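Oxidored_FMN domain-containing protein ([Pseudomonas] geniculata N1, PDB 6L6J) probably oxidises the amine 6-hydroxypseudooxynicotine in bacterial nicotine breakdown, using bound FMN and a [4Fe-4S] cluster as redox centres. Local coordinates at residues L38-I42 with R88-A92; M41-R45 with V56-E60; M77-I83 with R158-F164. Numbering follows the deposited sequence.

Contact 1: L38-I42 with R88-A92; sequences LEEMI and RVVAA
Two outer helices of the FMN-binding TIM barrel lie side by side here, helix 38-51 through its first turn and helix 83-94 through residues 88-92. Their axes run nearly parallel, crossing at -24° with a closest approach of 9.8 Å, and the backbones come nearest at Ile42 and Val89, CA to CA 5.1 Å. The amides of Ile42 and Ala92 are satisfied within their own helices, Ile42 N hydrogen-bonded to Leu38 O at 2.8 Å and Ala92 N to Arg88 O at 3.1 Å. Across the gap, Arg88 NH2 and Glu39 OE1 satisfy each other in a salt bridge at the guanidinium edge, NH2 donating to OE1 at 2.7 Å and 164°. Arg88 (chi1 m) carries the guanidinium over, while Glu39 (m, m) leaves its helix pointing away and curls back. Ile42 CD1 lies over one face of that guanidinium, 3.6 Å from Arg88 NH1. Beneath, Val89 CG2 receives Leu38 CD1 (4.3 Å) and, at 4.2 Å each, Met41 SD and Ile42 CG1; Ile42 CG2 touches Ala92 CB (4.2 Å). Such parallel neighbours are characteristic of an alpha/beta barrel's helical layer. The chemistry implies an ion pair closing the outer edge of an otherwise apolar seam.

Contact 2: M41-R45 with V56-E60; sequences MIAFR and VCLEE. With FMN (flavin mononucleotide), chain B.
Arg45 NH2 donates to Glu59 OE1 at 2.7 Å and 135°, and this buried salt bridge is the strongest link between helix residues 41-45 and strand residues 56-60. The same NH2 also hydrogen-bonds His29 O. Arg45 takes m, m at chi1 and chi2 and then extends (chi3 t) toward the strand, obliquely to its direction; Glu59, with chi1 p, swings its carboxylate back to the guanidinium edge. Cys57 O lies over one guanidinium face, 3.4 Å from Arg45 NH1, at too poor an angle to bond. At the end of the segment, Glu60 N makes a weak hydrogen bond to FMN O4 (3.4 Å, 166°), and Glu59 CB is 3.5 Å from FMN O4, so this strand also lines the flavin pocket. Outward come van der Waals contacts: the aliphatic CD of Arg45 on Val56 CG1 (3.9 Å), Leu58 CD1 obliquely by Arg45 NE (3.7 Å), and, with Met41 extended t, t, the apolar pair Met41 SD - Leu58 CD2 (4.5 Å); Met41 CE lies 3.8 Å from Glu59 OE2. The short-segment axes pass 10.5 Å apart at closest approach, with 142° between their N-to-C directions; Arg45 and Val56 are nearest, CA to CA 6.9 Å. This is the first beta-alpha-beta unit of the TIM barrel: helix 38-51 returns to strand 55-62, which pairs in parallel with strands 24-26 and 99-105, while helix 83-94 packs on Leu58 and Arg45.

Contact 3: M77-I83 with R158-F164; sequences MYSDKYI and RAKRAGF. With SO4 (sulfate ion), chain G.
In the TIM barrel, the loop leading into helix 83-94 drapes over the C-terminal end of helix 142-162, another helix of the outer layer. Residues 77-79 are irregular loop leading into a short 3-10 turn at 80-82 (Tyr82 N to Ser79 O 3.0 Å), and Ile83 starts the next helix. Opposite, the helix stops in a Schellman motif at Gly163, whose positive phi (105°) turns the chain so that Phe164 faces the loop. The backbones come nearest at Ile83 and Ala162, CA to CA 5.2 Å. Two bumps shape the fit. Met77 (t, p) pushes its CE into a hollow formed by Ala159 CA (3.5 Å), Ala162 CB (4.2 Å) and Phe164 CE2 (3.3 Å), where the two small alanines leave room for it. Ile83 (m, t) fits into the groove between Arg158 and Arg161: CG1 is 4.0 Å from Arg158 CB, CD1 3.5 Å from Arg161 NH1, and CG2 4.3 Å from Ala162 CB. The long arm of Arg158 reaches back across the loop, its guanidinium lying with one face against Ser79 CA and Tyr78 O. Its NH1 makes a weak hydrogen bond to Met77 O at 3.4 Å. Lys81 NZ hydrogen-bonds O1 of a sulfate ion (3.2 Å), probably from the crystallisation liquor. Arg158 NE meets Asp80 OD1 at 2.8 Å, a salt bridge whose hydrogen bond is weak, at 129°.

All three contacts belong to the FMN-binding TIM barrel, at different depths. Contact 2 is core: every touching residue is buried, and its strand reaches the flavin. Contacts 1 and 3 are partly buried, joining elements of the outer layer. Contacts 1 and 2 share helix 38-51 through Met41 and Ile42, their centres 7 Å apart, and meet where Val89 CG1 lies 3.5 Å from Leu58 CD1. Contact 3 joins the same packing through Phe164, whose CZ is 3.8 Å from Leu58 CD2 and whose CE1 is 3.6 Å from Val90 CG2. Each contact has one arginine-carboxylate bridge, enclosed in contact 2 but involving an exposed residue in contacts 1 and 3.

Contact 1: L38-I42 with R88-A92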
loop_
_atom_site.group_PDB
_atom_site.type_symbol
_atom_site.label_atom_id
_atom_site.label_comp_id
_atom_site.label_asym_id
_atom_site.label_seq_id
_atom_site.Cartn_x
_atom_site.Cartn_y
_atom_site.Cartn_z
ATOM N N LEU A 38 -14.901 7.809 12.731
ATOM C CA LEU A 38 -15.214 6.536 13.436
ATOM C C LEU A 38 -15.930 5.568 12.479
ATOM O O LEU A 38 -15.620 4.369 12.494
ATOM C CB LEU A 38 -16.070 6.880 14.661
ATOM C CG LEU A 38 -16.230 5.792 15.722
ATOM C CD1 LEU A 38 -14.885 5.372 16.287
ATOM C CD2 LEU A 38 -17.160 6.273 16.836
ATOM N N GLU A 39 -16.878 6.075 11.689
ATOM C CA GLU A 39 -17.776 5.227 10.860
ATOM C C GLU A 39 -16.948 4.562 9.755
ATOM O O GLU A 39 -17.215 3.373 9.422
ATOM C CB GLU A 39 -18.940 6.064 10.337
ATOM C CG GLU A 39 -19.900 6.505 11.434
ATOM C CD GLU A 39 -20.806 5.400 11.954
ATOM O OE1 GLU A 39 -21.152 5.437 13.167
ATOM O OE2 GLU A 39 -21.167 4.497 11.147
ATOM N N GLU A 40 -15.963 5.296 9.235
ATOM C CA GLU A 40 -14.996 4.809 8.210
ATOM C C GLU A 40 -14.235 3.607 8.802
ATOM O O GLU A 40 -14.252 2.509 8.202
ATOM C CB GLU A 40 -14.094 5.961 7.756
ATOM C CG GLU A 40 -14.875 7.186 7.305
ATOM C CD GLU A 40 -14.119 8.244 6.511
ATOM O OE1 GLU A 40 -12.861 8.193 6.466
ATOM O OE2 GLU A 40 -14.798 9.159 5.979
ATOM N N MET A 41 -13.610 3.812 9.959
ATOM C CA MET A 41 -12.874 2.786 10.734
ATOM C C MET A 41 -13.769 1.562 10.997
ATOM O O MET A 41 -13.367 0.449 10.644
ATOM C CB MET A 41 -12.435 3.426 12.046
ATOM C CG MET A 41 -11.700 2.509 12.965
ATOM S SD MET A 41 -11.006 3.547 14.269
ATOM C CE MET A 41 -9.552 4.146 13.415
ATOM N N ILE A 42 -14.958 1.776 11.569
ATOM C CA ILE A 42 -15.964 0.718 11.870
ATOM C C ILE A 42 -16.234 -0.087 10.592
ATOM O O ILE A 42 -15.947 -1.279 10.602
ATOM C CB ILE A 42 -17.233 1.327 12.508
ATOM C CG1 ILE A 42 -17.021 1.621 13.995
ATOM C CG2 ILE A 42 -18.457 0.456 12.309
ATOM C CD1 ILE A 42 -18.021 2.618 14.583
ATOM N N ARG A 88 -17.298 0.426 19.842
ATOM C CA ARG A 88 -18.092 0.220 18.606
ATOM C C ARG A 88 -17.257 -0.587 17.604
ATOM O O ARG A 88 -17.844 -1.448 16.922
ATOM C CB ARG A 88 -18.520 1.569 18.029
ATOM C CG ARG A 88 -19.222 2.467 19.038
ATOM C CD ARG A 88 -20.564 2.961 18.567
ATOM N NE ARG A 88 -20.477 4.164 17.758
ATOM C CZ ARG A 88 -20.869 4.266 16.491
ATOM N NH1 ARG A 88 -21.352 3.219 15.847
ATOM N NH2 ARG A 88 -20.765 5.425 15.860
ATOM N N VAL A 89 -15.946 -0.296 17.521
ATOM C CA VAL A 89 -15.000 -0.952 16.578
ATOM C C VAL A 89 -14.924 -2.425 16.977
ATOM O O VAL A 89 -15.151 -3.297 16.103
ATOM C CB VAL A 89 -13.607 -0.303 16.614
ATOM C CG1 VAL A 89 -12.706 -0.912 15.546
ATOM C CG2 VAL A 89 -13.658 1.216 16.469
ATOM N N VAL A 90 -14.641 -2.674 18.259
ATOM C CA VAL A 90 -14.625 -4.029 18.883
ATOM C C VAL A 90 -15.913 -4.779 18.526
ATOM O O VAL A 90 -15.817 -5.942 18.094
ATOM C CB VAL A 90 -14.425 -3.932 20.409
ATOM C CG1 VAL A 90 -14.525 -5.283 21.109
ATOM C CG2 VAL A 90 -13.085 -3.267 20.726
ATOM N N ALA A 91 -17.067 -4.145 18.685
ATOM C CA ALA A 91 -18.405 -4.755 18.487
ATOM C C ALA A 91 -18.562 -5.211 17.036
ATOM O O ALA A 91 -19.011 -6.365 16.830
ATOM C CB ALA A 91 -19.495 -3.801 18.881
ATOM N N ALA A 92 -18.160 -4.379 16.076
ATOM C CA ALA A 92 -18.246 -4.656 14.620
ATOM C C ALA A 92 -17.276 -5.778 14.232
ATOM O O ALA A 92 -17.509 -6.450 13.192
ATOM C CB ALA A 92 -17.971 -3.400 13.830
#

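Contact 2: M41-R45 with V56-E60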
loop_
_atom_site.group_PDB
_atom_site.type_symbol
_atom_site.label_atom_id
_atom_site.label_comp_id
_atom_site.label_asym_id
_atom_site.label_seq_id
_atom_site.Cartn_x
_atom_site.Cartn_y
_atom_site.Cartn_z
ATOM N N MET A 41 -13.610 3.812 9.959
ATOM C CA MET A 41 -12.874 2.786 10.734
ATOM C C MET A 41 -13.769 1.562 10.997
ATOM O O MET A 41 -13.367 0.449 10.644
ATOM C CB MET A 41 -12.435 3.426 12.046
ATOM C CG MET A 41 -11.700 2.509 12.965
ATOM S SD MET A 41 -11.006 3.547 14.269
ATOM C CE MET A 41 -9.552 4.146 13.415
ATOM N N ILE A 42 -14.958 1.776 11.569
ATOM C CA ILE A 42 -15.964 0.718 11.870
ATOM C C ILE A 42 -16.234 -0.087 10.592
ATOM O O ILE A 42 -15.947 -1.279 10.602
ATOM C CB ILE A 42 -17.233 1.327 12.508
ATOM C CG1 ILE A 42 -17.021 1.621 13.995
ATOM C CG2 ILE A 42 -18.457 0.456 12.309
ATOM C CD1 ILE A 42 -18.021 2.618 14.583
ATOM N N ALA A 43 -16.747 0.537 9.538
ATOM C CA ALA A 43 -17.115 -0.111 8.248
ATOM C C ALA A 43 -15.879 -0.809 7.640
ATOM O O ALA A 43 -16.001 -1.923 7.089
ATOM C CB ALA A 43 -17.692 0.927 7.300
ATOM N N PHE A 44 -14.711 -0.175 7.727
ATOM C CA PHE A 44 -13.448 -0.752 7.214
ATOM C C PHE A 44 -13.209 -2.073 7.931
ATOM O O PHE A 44 -13.148 -3.078 7.254
ATOM C CB PHE A 44 -12.252 0.195 7.371
ATOM C CG PHE A 44 -11.013 -0.342 6.705
ATOM C CD1 PHE A 44 -10.779 -0.121 5.349
ATOM C CD2 PHE A 44 -10.103 -1.124 7.416
ATOM C CE1 PHE A 44 -9.660 -0.655 4.722
ATOM C CE2 PHE A 44 -8.988 -1.665 6.786
ATOM C CZ PHE A 44 -8.771 -1.429 5.441
ATOM N N ARG A 45 -13.075 -2.053 9.252
ATOM C CA ARG A 45 -12.694 -3.238 10.067
ATOM C C ARG A 45 -13.800 -4.302 9.977
ATOM O O ARG A 45 -13.479 -5.466 9.741
ATOM C CB ARG A 45 -12.428 -2.806 11.511
ATOM C CG ARG A 45 -11.337 -1.760 11.681
ATOM C CD ARG A 45 -10.015 -2.248 11.159
ATOM N NE ARG A 45 -9.002 -1.214 11.212
ATOM C CZ ARG A 45 -7.789 -1.297 10.690
ATOM N NH1 ARG A 45 -7.413 -2.397 10.066
ATOM N NH2 ARG A 45 -6.948 -0.283 10.815
ATOM N N VAL A 56 -8.733 -9.164 13.918
ATOM C CA VAL A 56 -8.628 -7.866 13.205
ATOM C C VAL A 56 -8.105 -6.829 14.181
ATOM O O VAL A 56 -8.663 -6.710 15.273
ATOM C CB VAL A 56 -9.945 -7.496 12.526
ATOM C CG1 VAL A 56 -9.906 -6.097 11.951
ATOM C CG2 VAL A 56 -10.255 -8.524 11.446
ATOM N N CYS A 57 -6.995 -6.188 13.803
ATOM C CA CYS A 57 -6.183 -5.326 14.696
ATOM C C CYS A 57 -6.370 -3.863 14.302
ATOM O O CYS A 57 -6.424 -3.534 13.083
ATOM C CB CYS A 57 -4.702 -5.677 14.641
ATOM S SG CYS A 57 -4.203 -7.081 15.672
ATOM N N LEU A 58 -6.441 -2.997 15.306
ATOM C CA LEU A 58 -6.396 -1.525 15.102
ATOM C C LEU A 58 -4.935 -1.120 15.055
ATOM O O LEU A 58 -4.113 -1.809 15.707
ATOM C CB LEU A 58 -7.188 -0.800 16.189
ATOM C CG LEU A 58 -8.521 -0.248 15.702
ATOM C CD1 LEU A 58 -9.308 -1.304 14.942
ATOM C CD2 LEU A 58 -9.339 0.316 16.862
ATOM N N GLU A 59 -4.671 -0.081 14.259
ATOM C CA GLU A 59 -3.333 0.478 13.937
ATOM C C GLU A 59 -2.755 1.161 15.186
ATOM O O GLU A 59 -3.373 1.051 16.283
ATOM C CB GLU A 59 -3.459 1.463 12.771
ATOM C CG GLU A 59 -4.283 2.714 13.079
ATOM C CD GLU A 59 -5.686 2.762 12.468
ATOM O OE1 GLU A 59 -6.408 1.739 12.580
ATOM O OE2 GLU A 59 -6.079 3.837 11.896
ATOM N N GLU A 60 -1.618 1.851 15.026
ATOM C CA GLU A 60 -0.910 2.550 16.134
ATOM C C GLU A 60 -1.928 3.382 16.920
ATOM O O GLU A 60 -2.489 4.302 16.363
ATOM C CB GLU A 60 0.284 3.363 15.632
ATOM C CG GLU A 60 -0.007 4.332 14.496
ATOM C CD GLU A 60 1.182 5.231 14.188
ATOM O OE1 GLU A 60 2.348 4.848 14.553
ATOM O OE2 GLU A 60 0.952 6.316 13.602
HETATM N N1 FMN B . 2.360 -1.563 10.891
HETATM C C2 FMN B . 2.231 -1.127 12.185
HETATM O O2 FMN B . 2.855 -1.739 13.058
HETATM N N3 FMN B . 1.453 -0.110 12.576
HETATM C C4 FMN B . 0.721 0.577 11.684
HETATM O O4 FMN B . 0.010 1.514 12.044
HETATM C C4A FMN B . 0.814 0.200 10.246
HETATM N N5 FMN B . 0.107 0.857 9.295
HETATM C C5A FMN B . 0.166 0.426 8.014
HETATM C C6 FMN B . -0.616 1.048 7.044
HETATM C C7 FMN B . -0.565 0.588 5.744
HETATM C C7M FMN B . -1.353 1.303 4.715
HETATM C C8 FMN B . 0.270 -0.563 5.380
HETATM C C8M FMN B . 0.369 -1.054 3.966
HETATM C C9 FMN B . 1.043 -1.189 6.320
HETATM C C9A FMN B . 1.023 -0.755 7.639
HETATM N N10 FMN B . 1.770 -1.413 8.626
HETATM C C10 FMN B . 1.676 -0.953 9.916
HETATM C "C1'" FMN B . 2.641 -2.594 8.328
HETATM C "C2'" FMN B . 1.813 -3.863 8.247
HETATM O "O2'" FMN B . 1.317 -4.116 9.550
HETATM C "C3'" FMN B . 2.606 -5.051 7.793
HETATM O "O3'" FMN B . 3.601 -5.342 8.775
HETATM C "C4'" FMN B . 3.277 -4.877 6.431
HETATM O "O4'" FMN B . 2.358 -4.259 5.498
HETATM C "C5'" FMN B . 3.798 -6.204 5.898
HETATM O "O5'" FMN B . 2.694 -7.077 5.728
HETATM P P FMN B . 1.962 -7.209 4.289
HETATM O O1P FMN B . 3.002 -7.768 3.345
HETATM O O2P FMN B . 0.831 -8.140 4.596
HETATM O O3P FMN B . 1.516 -5.803 3.936
#

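Contact 3: M77-I83 with R158-F164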
loop_
_atom_site.group_PDB
_atom_site.type_symbol
_atom_site.label_atom_id
_atom_site.label_comp_id
_atom_site.label_asym_id
_atom_site.label_seq_id
_atom_site.Cartn_x
_atom_site.Cartn_y
_atom_site.Cartn_z
ATOM N N MET A 77 -6.062 6.150 22.878
ATOM C CA MET A 77 -6.481 5.448 24.111
ATOM C C MET A 77 -5.790 6.118 25.303
ATOM O O MET A 77 -5.452 5.411 26.251
ATOM C CB MET A 77 -6.131 3.954 24.000
ATOM C CG MET A 77 -6.967 3.034 24.874
ATOM S SD MET A 77 -8.686 2.969 24.357
ATOM C CE MET A 77 -8.688 1.348 23.612
ATOM N N TYR A 78 -5.625 7.443 25.267
ATOM C CA TYR A 78 -4.935 8.224 26.338
ATOM C C TYR A 78 -5.959 8.948 27.204
ATOM O O TYR A 78 -5.540 9.652 28.127
ATOM C CB TYR A 78 -3.903 9.226 25.808
ATOM C CG TYR A 78 -4.381 10.238 24.795
ATOM C CD1 TYR A 78 -5.226 11.278 25.147
ATOM C CD2 TYR A 78 -3.925 10.185 23.476
ATOM C CE1 TYR A 78 -5.620 12.228 24.214
ATOM C CE2 TYR A 78 -4.311 11.120 22.531
ATOM C CZ TYR A 78 -5.156 12.148 22.902
ATOM O OH TYR A 78 -5.545 13.036 21.943
ATOM N N SER A 79 -7.244 8.753 26.922
ATOM C CA SER A 79 -8.359 9.376 27.669
ATOM C C SER A 79 -9.621 8.502 27.610
ATOM O O SER A 79 -9.929 7.954 26.542
ATOM C CB SER A 79 -8.619 10.778 27.171
ATOM O OG SER A 79 -9.968 11.162 27.428
ATOM N N ASP A 80 -10.368 8.461 28.715
ATOM C CA ASP A 80 -11.553 7.579 28.901
ATOM C C ASP A 80 -12.647 7.896 27.864
ATOM O O ASP A 80 -13.468 6.997 27.570
ATOM C CB ASP A 80 -12.070 7.660 30.348
ATOM C CG ASP A 80 -11.313 6.784 31.341
ATOM O OD1 ASP A 80 -10.259 6.186 30.968
ATOM O OD2 ASP A 80 -11.780 6.677 32.473
ATOM N N LYS A 81 -12.687 9.110 27.328
ATOM C CA LYS A 81 -13.746 9.525 26.370
ATOM C C LYS A 81 -13.611 8.713 25.081
ATOM O O LYS A 81 -14.610 8.649 24.338
ATOM C CB LYS A 81 -13.696 11.032 26.091
ATOM C CG LYS A 81 -12.614 11.551 25.137
ATOM C CD LYS A 81 -12.618 13.090 25.053
ATOM C CE LYS A 81 -11.863 13.678 23.873
ATOM N NZ LYS A 81 -10.518 14.202 24.251
ATOM N N TYR A 82 -12.439 8.102 24.848
ATOM C CA TYR A 82 -12.128 7.316 23.619
ATOM C C TYR A 82 -12.610 5.852 23.753
ATOM O O TYR A 82 -12.732 5.164 22.686
ATOM C CB TYR A 82 -10.639 7.435 23.274
ATOM C CG TYR A 82 -10.160 8.833 22.991
ATOM C CD1 TYR A 82 -10.710 9.604 21.970
ATOM C CD2 TYR A 82 -9.139 9.395 23.744
ATOM C CE1 TYR A 82 -10.264 10.899 21.717
ATOM C CE2 TYR A 82 -8.693 10.688 23.512
ATOM C CZ TYR A 82 -9.266 11.445 22.508
ATOM O OH TYR A 82 -8.800 12.719 22.311
ATOM N N ILE A 83 -12.948 5.400 24.978
ATOM C CA ILE A 83 -13.342 3.988 25.283
ATOM C C ILE A 83 -14.614 3.616 24.507
ATOM O O ILE A 83 -14.577 2.616 23.806
ATOM C CB ILE A 83 -13.532 3.742 26.794
ATOM C CG1 ILE A 83 -12.216 3.876 27.561
ATOM C CG2 ILE A 83 -14.193 2.388 27.036
ATOM C CD1 ILE A 83 -12.351 3.712 29.051
ATOM N N ARG A 158 -7.800 0.850 29.730
ATOM C CA ARG A 158 -8.856 1.459 28.882
ATOM C C ARG A 158 -9.231 0.490 27.751
ATOM O O ARG A 158 -10.454 0.355 27.456
ATOM C CB ARG A 158 -8.402 2.802 28.308
ATOM C CG ARG A 158 -8.315 3.933 29.324
ATOM C CD ARG A 158 -8.094 5.294 28.665
ATOM N NE ARG A 158 -7.765 6.308 29.663
ATOM C CZ ARG A 158 -6.533 6.571 30.107
ATOM N NH1 ARG A 158 -5.476 5.943 29.615
ATOM N NH2 ARG A 158 -6.364 7.473 31.053
ATOM N N ALA A 159 -8.243 -0.166 27.147
ATOM C CA ALA A 159 -8.445 -1.125 26.034
ATOM C C ALA A 159 -9.268 -2.331 26.514
ATOM O O ALA A 159 -10.120 -2.786 25.751
ATOM C CB ALA A 159 -7.113 -1.549 25.459
ATOM N N LYS A 160 -9.001 -2.835 27.722
ATOM C CA LYS A 160 -9.771 -3.948 28.355
ATOM C C LYS A 160 -11.245 -3.532 28.434
ATOM O O LYS A 160 -12.073 -4.255 27.891
ATOM C CB LYS A 160 -9.209 -4.281 29.744
ATOM C CG LYS A 160 -9.491 -5.685 30.258
ATOM C CD LYS A 160 -9.368 -5.770 31.769
ATOM C CE LYS A 160 -8.820 -7.079 32.298
ATOM N NZ LYS A 160 -9.901 -7.947 32.810
ATOM N N ARG A 161 -11.513 -2.356 29.011
ATOM C CA ARG A 161 -12.860 -1.758 29.197
ATOM C C ARG A 161 -13.581 -1.637 27.848
ATOM O O ARG A 161 -14.802 -1.755 27.819
ATOM C CB ARG A 161 -12.747 -0.386 29.867
ATOM C CG ARG A 161 -12.319 -0.410 31.332
ATOM C CD ARG A 161 -12.879 0.785 32.115
ATOM N NE ARG A 161 -14.332 0.878 31.912
ATOM C CZ ARG A 161 -15.052 2.005 31.762
ATOM N NH1 ARG A 161 -14.467 3.197 31.823
ATOM N NH2 ARG A 161 -16.364 1.917 31.551
ATOM N N ALA A 162 -12.847 -1.387 26.771
ATOM C CA ALA A 162 -13.375 -1.254 25.397
ATOM C C ALA A 162 -13.775 -2.638 24.840
ATOM O O ALA A 162 -14.660 -2.720 23.950
ATOM C CB ALA A 162 -12.316 -0.567 24.558
ATOM N N GLY A 163 -13.115 -3.692 25.320
ATOM C CA GLY A 163 -13.421 -5.100 24.999
ATOM C C GLY A 163 -12.442 -5.755 24.038
ATOM O O GLY A 163 -12.785 -6.841 23.518
ATOM N N PHE A 164 -11.294 -5.117 23.792
ATOM C CA PHE A 164 -10.180 -5.670 22.986
ATOM C C PHE A 164 -9.724 -6.989 23.639
ATOM O O PHE A 164 -9.616 -7.100 24.886
ATOM C CB PHE A 164 -9.045 -4.638 22.840
ATOM C CG PHE A 164 -9.344 -3.444 21.955
ATOM C CD1 PHE A 164 -9.379 -3.569 20.571
ATOM C CD2 PHE A 164 -9.605 -2.193 22.500
ATOM C CE1 PHE A 164 -9.667 -2.478 19.763
ATOM C CE2 PHE A 164 -9.891 -1.103 21.686
ATOM C CZ PHE A 164 -9.909 -1.245 20.321
HETATM S S SO4 G . -9.247 16.847 20.944
HETATM O O1 SO4 G . -10.157 15.855 21.495
HETATM O O2 SO4 G . -9.503 18.132 21.540
HETATM O O3 SO4 G . -7.883 16.473 21.204
HETATM O O4 SO4 G . -9.440 16.948 19.522
#